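Local structure of SWI/SNF-related matrix-associated actin-dependent regulator of chromatin subfamily A-like protein 1 (Mus musculus, 4O66) at residues F36-R42 and W51-D57. The protein is a SNF2-family ATP-driven chromatin and DNA repair protein whose HARP domain probably recognises structured DNA substrates. Residues are numbered along the deposited sequence.
Sequences FKSLPSR and WDFSMSD
An aromatic cluster of Phe36, Trp51 and Phe53, flanked by hydrogen bonds between a beta-turn serine and an aspartate, joins the end of a helix to the strand exit in the HARP domain, a DNA substrate recognition module. Beyond helix 30-38, Leu39 is extended (psi 127°) and begins a type I turn to Arg42, whose CA lies 4.8 Å from Phe53 CA. Pro40, its phi held at -63° by the ring, suits the second turn position. Flat aromatic rings fill the gap between helix and strand: that of Phe36 (chi1 m) touches both others obliquely, CD2 3.3 Å from Trp51 CG and CD1 3.2 Å from Phe53 CZ. Phe36 CB makes a CH-pi contact over the Trp51 six-membered ring, 4.1 Å from its centroid. Leu39, branched and apolar, brings CD1 to 3.7 Å from Phe53 CE2. Ser41 (chi1 p), small and polar at the third turn position, donates from N (2.9 Å) and OG (a very short 2.4 Å) to Asp57 OD2, a carboxylate suited to two donors; OG accepts from Ser54 N at 3.0 Å. The turn's own bond, Arg42 N to Leu39 O, is weak (3.4 Å); Arg42 NH1 also donates to Leu39 O (3.0 Å). Ser54 OG accepts from Ser56 N (3.2 Å), an ST turn opening the 3-10 segment 55-57. Leu61 of helix 58-65 meets Phe36, Leu39 and Phe53; the rings of Tyr28 and Tyr44 meet Trp51, and Asp52 OD2 is hydrogen-bonded to His43 ND1 of strand 43-45.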
# COMPACT_ATOMS: atom_id res chain seq x y z
N PHE A 36 -1.11 5.20 -5.54
CA PHE A 36 -1.69 3.90 -5.88
C PHE A 36 -2.78 4.02 -6.92
O PHE A 36 -2.87 3.20 -7.81
CB PHE A 36 -2.30 3.23 -4.65
CG PHE A 36 -1.31 2.75 -3.65
CD1 PHE A 36 0.04 2.68 -3.91
CD2 PHE A 36 -1.77 2.33 -2.41
CE1 PHE A 36 0.92 2.18 -2.95
CE2 PHE A 36 -0.90 1.85 -1.45
CZ PHE A 36 0.44 1.75 -1.71
N LYS A 37 -3.66 5.00 -6.79
CA LYS A 37 -4.81 5.12 -7.68
C LYS A 37 -4.43 5.69 -9.04
O LYS A 37 -5.22 5.68 -9.98
CB LYS A 37 -5.89 5.97 -7.02
CG LYS A 37 -6.54 5.26 -5.86
CD LYS A 37 -7.79 5.95 -5.39
CE LYS A 37 -8.43 5.14 -4.27
NZ LYS A 37 -9.76 5.70 -3.88
N SER A 38 -3.20 6.18 -9.15
CA SER A 38 -2.66 6.66 -10.42
C SER A 38 -2.07 5.56 -11.28
O SER A 38 -1.83 5.73 -12.47
CB SER A 38 -1.61 7.73 -10.15
OG SER A 38 -0.37 7.16 -9.83
N LEU A 39 -1.87 4.40 -10.68
CA LEU A 39 -1.22 3.31 -11.36
C LEU A 39 -2.22 2.40 -12.05
O LEU A 39 -3.17 1.92 -11.43
CB LEU A 39 -0.37 2.53 -10.35
CG LEU A 39 0.78 3.37 -9.76
CD1 LEU A 39 1.49 2.66 -8.62
CD2 LEU A 39 1.79 3.75 -10.82
N PRO A 40 -2.02 2.15 -13.34
CA PRO A 40 -3.01 1.38 -14.11
C PRO A 40 -3.23 -0.08 -13.66
O PRO A 40 -4.36 -0.55 -13.81
CB PRO A 40 -2.44 1.44 -15.55
CG PRO A 40 -1.02 1.73 -15.39
CD PRO A 40 -0.89 2.59 -14.18
N SER A 41 -2.24 -0.77 -13.09
CA SER A 41 -2.39 -2.19 -12.73
C SER A 41 -2.82 -2.41 -11.29
O SER A 41 -2.88 -3.55 -10.84
CB SER A 41 -1.10 -2.96 -12.92
OG SER A 41 -0.18 -2.41 -12.02
N ARG A 42 -3.13 -1.33 -10.59
CA ARG A 42 -3.50 -1.34 -9.17
C ARG A 42 -4.64 -2.31 -8.85
O ARG A 42 -5.57 -2.51 -9.63
CB ARG A 42 -3.87 0.07 -8.71
CG ARG A 42 -5.23 0.50 -9.18
CD ARG A 42 -5.47 1.96 -8.92
NE ARG A 42 -6.77 2.42 -9.44
CZ ARG A 42 -6.97 2.85 -10.69
NH1 ARG A 42 -5.96 2.89 -11.55
NH2 ARG A 42 -8.18 3.26 -11.06
N TRP A 51 -2.67 -3.29 -1.02
CA TRP A 51 -2.62 -2.95 -2.45
C TRP A 51 -1.56 -3.77 -3.17
O TRP A 51 -0.47 -3.95 -2.66
CB TRP A 51 -2.30 -1.48 -2.63
CG TRP A 51 -3.45 -0.52 -2.31
CD1 TRP A 51 -3.75 0.01 -1.10
CD2 TRP A 51 -4.38 0.03 -3.23
NE1 TRP A 51 -4.82 0.85 -1.20
CE2 TRP A 51 -5.24 0.88 -2.50
CE3 TRP A 51 -4.59 -0.12 -4.59
CZ2 TRP A 51 -6.26 1.58 -3.08
CZ3 TRP A 51 -5.61 0.57 -5.18
CH2 TRP A 51 -6.44 1.41 -4.42
N ASP A 52 -1.89 -4.29 -4.33
CA ASP A 52 -0.84 -4.90 -5.13
C ASP A 52 -0.90 -4.38 -6.56
O ASP A 52 -1.91 -3.81 -6.99
CB ASP A 52 -0.94 -6.42 -5.10
CG ASP A 52 -2.25 -6.92 -5.61
OD1 ASP A 52 -2.39 -7.14 -6.84
OD2 ASP A 52 -3.17 -7.10 -4.78
N PHE A 53 0.19 -4.59 -7.29
CA PHE A 53 0.44 -3.99 -8.60
C PHE A 53 1.18 -4.98 -9.49
O PHE A 53 1.83 -5.86 -8.98
CB PHE A 53 1.28 -2.72 -8.44
CG PHE A 53 0.70 -1.75 -7.49
CD1 PHE A 53 1.00 -1.83 -6.14
CD2 PHE A 53 -0.14 -0.77 -7.92
CE1 PHE A 53 0.45 -0.95 -5.25
CE2 PHE A 53 -0.69 0.13 -7.03
CZ PHE A 53 -0.40 0.03 -5.71
N SER A 54 1.06 -4.85 -10.81
CA SER A 54 1.95 -5.55 -11.72
C SER A 54 3.39 -5.05 -11.52
O SER A 54 3.63 -3.89 -11.17
CB SER A 54 1.52 -5.34 -13.19
OG SER A 54 2.34 -6.08 -14.09
N MET A 55 4.36 -5.92 -11.74
CA MET A 55 5.74 -5.48 -11.85
C MET A 55 5.91 -4.37 -12.91
O MET A 55 6.81 -3.53 -12.83
CB MET A 55 6.63 -6.68 -12.13
CG MET A 55 7.03 -7.50 -10.91
SD MET A 55 7.74 -6.54 -9.54
CE MET A 55 9.19 -5.79 -10.30
N SER A 56 5.03 -4.34 -13.90
CA SER A 56 5.08 -3.28 -14.91
C SER A 56 4.91 -1.89 -14.30
O SER A 56 5.37 -0.90 -14.87
CB SER A 56 4.02 -3.53 -15.97
OG SER A 56 2.73 -3.18 -15.49
N ASP A 57 4.29 -1.81 -13.11
CA ASP A 57 4.15 -0.53 -12.43
C ASP A 57 5.15 -0.25 -11.36
O ASP A 57 5.07 0.79 -10.73
CB ASP A 57 2.76 -0.38 -11.81
CG ASP A 57 1.72 0.04 -12.80
OD1 ASP A 57 2.11 0.58 -13.87
OD2 ASP A 57 0.52 -0.17 -12.50